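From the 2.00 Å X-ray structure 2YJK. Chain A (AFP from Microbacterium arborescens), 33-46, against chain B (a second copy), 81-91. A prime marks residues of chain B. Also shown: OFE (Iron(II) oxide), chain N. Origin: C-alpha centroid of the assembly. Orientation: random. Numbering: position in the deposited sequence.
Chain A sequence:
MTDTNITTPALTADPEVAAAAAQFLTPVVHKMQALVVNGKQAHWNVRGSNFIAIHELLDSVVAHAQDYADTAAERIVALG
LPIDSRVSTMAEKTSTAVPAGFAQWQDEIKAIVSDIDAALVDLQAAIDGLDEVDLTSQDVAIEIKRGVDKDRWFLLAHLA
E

Chain A (33-46) QALVVNGKQAHWNV
Chain B, residues 81-91: LPIDSRVSTMA

Helix 33-45 of chain A packs its Ala34, Val37, Asn38, Gln41, Trp44 and Asn45 side against a loop, Pro82′ to Arg86′, extended through Asp84′, kinked at Ser85′ (phi/psi -125/32) and extended again at Arg86′ (-59/152), that runs in the opposite sense and turns at the N-cap Arg86′ into helix 87-91; the helix axes cross at 101°, 10.3 Å apart at closest. In register, Asn45 CA lies 6.2 Å from Pro82′ CA, Gln41 CA 5.7 Å from Ser85′ CA, Asn38 CA 5.3 Å from Arg86′ CA and Val37 CA 6.3 Å from Val87′ CA. Three amide side chains satisfy backbone groups that the loop and first helical turn leave free. Asn38 (m) OD1 accepts Val87′ N at 2.9 Å. Gln41 (chi1 t, chi2 p) OE1 accepts Ser85′ N at 2.7 Å, while its NE2 donates to Ile83′ O at 3.1 Å. Asn45 (m) OD1 accepts Ile83′ N at 3.2 Å; its ND2 gives Gln41 O a 2.8 Å bond and Ile83′ O a weak one at 3.1 Å. Water 1 donates to Val37 O (2.9 Å) and accepts from Ser85′ OG (3.0 Å). Apolar contacts run beside these: Val37 (t) CB meets Val87′ (t) CG2 at 3.6 Å, and Trp44 (m) CE3 meets Ile83′ (t) CG2 at 4.1 Å. Asp84′ (t) OD1 anchors the turn, accepting Arg86′ N (3.2 Å) and salt-bridging Arg86′ NE (2.9 Å). Away from the contact, His43 (t) NE2 binds OFE FE at 2.3 Å.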

# COMPACT_ATOMS: atom_id res chain seq x y z
N GLN A 33 10.64 -28.26 7.06
CA GLN A 33 11.77 -27.61 6.46
C GLN A 33 12.14 -28.46 5.21
O GLN A 33 12.57 -27.92 4.23
CB GLN A 33 12.94 -27.55 7.44
CG GLN A 33 14.15 -26.71 6.94
CD GLN A 33 13.78 -25.23 6.65
OE1 GLN A 33 13.69 -24.80 5.47
NE2 GLN A 33 13.58 -24.47 7.71
N ALA A 34 11.98 -29.78 5.25
CA ALA A 34 12.21 -30.61 4.08
C ALA A 34 11.21 -30.34 2.97
O ALA A 34 11.57 -30.38 1.80
CB ALA A 34 12.20 -32.13 4.40
N LEU A 35 9.94 -30.16 3.33
CA LEU A 35 8.91 -29.80 2.37
C LEU A 35 9.25 -28.46 1.65
O LEU A 35 9.02 -28.33 0.43
CB LEU A 35 7.56 -29.74 3.04
CG LEU A 35 6.38 -29.50 2.13
CD1 LEU A 35 6.25 -30.66 1.10
CD2 LEU A 35 5.15 -29.38 3.02
N VAL A 36 9.88 -27.54 2.34
CA VAL A 36 10.34 -26.29 1.67
C VAL A 36 11.29 -26.65 0.51
O VAL A 36 11.11 -26.21 -0.62
CB VAL A 36 11.08 -25.32 2.64
CG1 VAL A 36 11.78 -24.20 1.89
CG2 VAL A 36 10.10 -24.73 3.61
N VAL A 37 12.28 -27.47 0.82
CA VAL A 37 13.31 -27.88 -0.13
C VAL A 37 12.76 -28.80 -1.24
O VAL A 37 13.05 -28.57 -2.41
CB VAL A 37 14.50 -28.60 0.58
CG1 VAL A 37 15.57 -29.14 -0.46
CG2 VAL A 37 15.19 -27.64 1.54
N ASN A 38 12.03 -29.85 -0.87
CA ASN A 38 11.52 -30.77 -1.85
C ASN A 38 10.36 -30.17 -2.65
O ASN A 38 10.11 -30.56 -3.79
CB ASN A 38 11.15 -32.12 -1.18
CG ASN A 38 12.37 -32.82 -0.53
OD1 ASN A 38 13.47 -32.87 -1.12
ND2 ASN A 38 12.19 -33.34 0.68
N GLY A 39 9.59 -29.28 -2.04
CA GLY A 39 8.64 -28.47 -2.74
C GLY A 39 9.27 -27.57 -3.82
O GLY A 39 8.68 -27.45 -4.84
N LYS A 40 10.40 -26.90 -3.53
CA LYS A 40 11.11 -26.10 -4.52
C LYS A 40 11.48 -27.00 -5.70
O LYS A 40 11.21 -26.65 -6.84
CB LYS A 40 12.38 -25.47 -3.91
CG LYS A 40 12.03 -24.04 -3.21
CD LYS A 40 11.31 -23.03 -4.17
CE LYS A 40 11.25 -21.57 -3.69
NZ LYS A 40 10.48 -20.68 -4.62
N GLN A 41 12.04 -28.17 -5.39
CA GLN A 41 12.38 -29.22 -6.35
C GLN A 41 11.22 -29.52 -7.29
O GLN A 41 11.37 -29.41 -8.48
CB GLN A 41 12.86 -30.51 -5.59
CG GLN A 41 13.02 -31.78 -6.41
CD GLN A 41 14.20 -31.68 -7.40
OE1 GLN A 41 14.98 -30.75 -7.32
NE2 GLN A 41 14.34 -32.68 -8.31
N ALA A 42 10.05 -29.82 -6.74
CA ALA A 42 8.86 -30.02 -7.53
C ALA A 42 8.41 -28.77 -8.33
O ALA A 42 7.99 -28.87 -9.46
CB ALA A 42 7.76 -30.56 -6.62
N HIS A 43 8.51 -27.59 -7.73
CA HIS A 43 8.15 -26.34 -8.32
C HIS A 43 9.08 -26.07 -9.56
O HIS A 43 8.58 -25.68 -10.58
CB HIS A 43 8.34 -25.31 -7.21
CG HIS A 43 8.46 -23.90 -7.67
ND1 HIS A 43 7.34 -23.14 -7.99
CD2 HIS A 43 9.53 -23.06 -7.76
CE1 HIS A 43 7.73 -21.91 -8.31
NE2 HIS A 43 9.04 -21.84 -8.16
N TRP A 44 10.37 -26.40 -9.47
CA TRP A 44 11.30 -26.23 -10.62
C TRP A 44 11.08 -27.26 -11.72
O TRP A 44 11.15 -26.93 -12.94
CB TRP A 44 12.78 -26.25 -10.17
CG TRP A 44 13.13 -25.07 -9.20
CD1 TRP A 44 12.62 -23.83 -9.19
CD2 TRP A 44 14.02 -25.16 -8.07
NE1 TRP A 44 13.16 -23.09 -8.15
CE2 TRP A 44 14.01 -23.89 -7.44
CE3 TRP A 44 14.80 -26.20 -7.51
CZ2 TRP A 44 14.81 -23.60 -6.35
CZ3 TRP A 44 15.62 -25.90 -6.38
CH2 TRP A 44 15.60 -24.62 -5.81
N ASN A 45 10.79 -28.50 -11.32
CA ASN A 45 10.86 -29.62 -12.30
C ASN A 45 9.52 -30.08 -12.89
O ASN A 45 9.48 -30.95 -13.77
CB ASN A 45 11.63 -30.79 -11.66
CG ASN A 45 13.11 -30.45 -11.47
OD1 ASN A 45 13.86 -30.54 -12.39
ND2 ASN A 45 13.49 -29.93 -10.28
N VAL A 46 8.43 -29.55 -12.37
CA VAL A 46 7.07 -29.90 -12.84
C VAL A 46 6.84 -29.54 -14.35
O VAL A 46 7.28 -28.51 -14.84
CB VAL A 46 6.00 -29.26 -11.91
CG1 VAL A 46 5.95 -27.69 -12.00
CG2 VAL A 46 4.58 -29.89 -12.07
N LEU B 81 17.04 -28.35 -18.96
CA LEU B 81 17.61 -29.43 -18.17
C LEU B 81 17.05 -29.45 -16.75
O LEU B 81 16.71 -28.40 -16.23
CB LEU B 81 19.15 -29.32 -18.12
CG LEU B 81 19.86 -29.58 -19.46
CD1 LEU B 81 21.36 -29.33 -19.34
CD2 LEU B 81 19.53 -31.00 -20.08
N PRO B 82 16.93 -30.66 -16.13
CA PRO B 82 16.43 -30.78 -14.77
C PRO B 82 17.50 -30.34 -13.74
O PRO B 82 18.70 -30.18 -14.07
CB PRO B 82 16.07 -32.29 -14.60
CG PRO B 82 16.81 -33.00 -15.74
CD PRO B 82 17.21 -31.97 -16.78
N ILE B 83 17.05 -30.16 -12.51
CA ILE B 83 17.96 -29.93 -11.39
C ILE B 83 17.58 -30.92 -10.30
O ILE B 83 16.39 -31.11 -10.01
CB ILE B 83 17.93 -28.44 -10.96
CG1 ILE B 83 18.67 -28.24 -9.64
CG2 ILE B 83 16.49 -27.86 -10.85
CD1 ILE B 83 20.02 -27.68 -9.77
N ASP B 84 18.55 -31.64 -9.76
CA ASP B 84 18.23 -32.44 -8.63
C ASP B 84 18.59 -31.68 -7.36
O ASP B 84 19.74 -31.68 -6.94
CB ASP B 84 18.93 -33.79 -8.66
CG ASP B 84 18.57 -34.66 -7.46
OD1 ASP B 84 17.62 -34.31 -6.66
OD2 ASP B 84 19.24 -35.70 -7.31
N SER B 85 17.60 -31.11 -6.68
CA SER B 85 17.87 -30.38 -5.44
C SER B 85 16.99 -30.98 -4.30
O SER B 85 16.55 -30.26 -3.38
CB SER B 85 17.60 -28.89 -5.68
OG SER B 85 18.10 -28.09 -4.60
N ARG B 86 16.72 -32.29 -4.38
CA ARG B 86 16.08 -32.99 -3.27
C ARG B 86 16.97 -32.83 -2.04
O ARG B 86 18.18 -32.62 -2.17
CB ARG B 86 15.81 -34.45 -3.59
CG ARG B 86 14.77 -34.71 -4.69
CD ARG B 86 14.82 -36.20 -5.10
NE ARG B 86 16.16 -36.60 -5.60
CZ ARG B 86 16.56 -37.86 -5.78
NH1 ARG B 86 15.74 -38.87 -5.51
NH2 ARG B 86 17.78 -38.11 -6.23
N VAL B 87 16.37 -32.87 -0.86
CA VAL B 87 17.15 -32.86 0.40
C VAL B 87 18.35 -33.90 0.45
O VAL B 87 19.47 -33.55 0.85
CB VAL B 87 16.23 -33.09 1.62
CG1 VAL B 87 17.05 -33.26 2.90
CG2 VAL B 87 15.18 -31.88 1.78
N SER B 88 18.12 -35.15 0.08
CA SER B 88 19.20 -36.14 0.09
C SER B 88 20.38 -35.68 -0.81
O SER B 88 21.52 -35.75 -0.39
CB SER B 88 18.68 -37.51 -0.38
OG SER B 88 17.97 -37.36 -1.60
N THR B 89 20.07 -35.16 -2.01
CA THR B 89 21.10 -34.70 -2.92
C THR B 89 21.87 -33.50 -2.36
O THR B 89 23.11 -33.47 -2.34
CB THR B 89 20.52 -34.46 -4.32
OG1 THR B 89 19.93 -35.69 -4.78
CG2 THR B 89 21.64 -34.09 -5.32
N MET B 90 21.13 -32.52 -1.85
CA MET B 90 21.73 -31.31 -1.30
C MET B 90 22.69 -31.67 -0.14
O MET B 90 23.82 -31.16 -0.05
CB MET B 90 20.61 -30.34 -0.84
CG MET B 90 21.08 -29.07 -0.26
SD MET B 90 19.69 -28.07 0.47
CE MET B 90 19.00 -29.18 1.75
N ALA B 91 22.22 -32.54 0.75
CA ALA B 91 23.01 -33.01 1.83
C ALA B 91 24.31 -33.72 1.37
O ALA B 91 25.33 -33.52 1.98
CB ALA B 91 22.19 -33.94 2.70
FE OFE N . 10.33 -20.00 -8.65
O OFE N . 9.47 -19.03 -6.81
O HOH W 1 15.45 -27.36 -3.36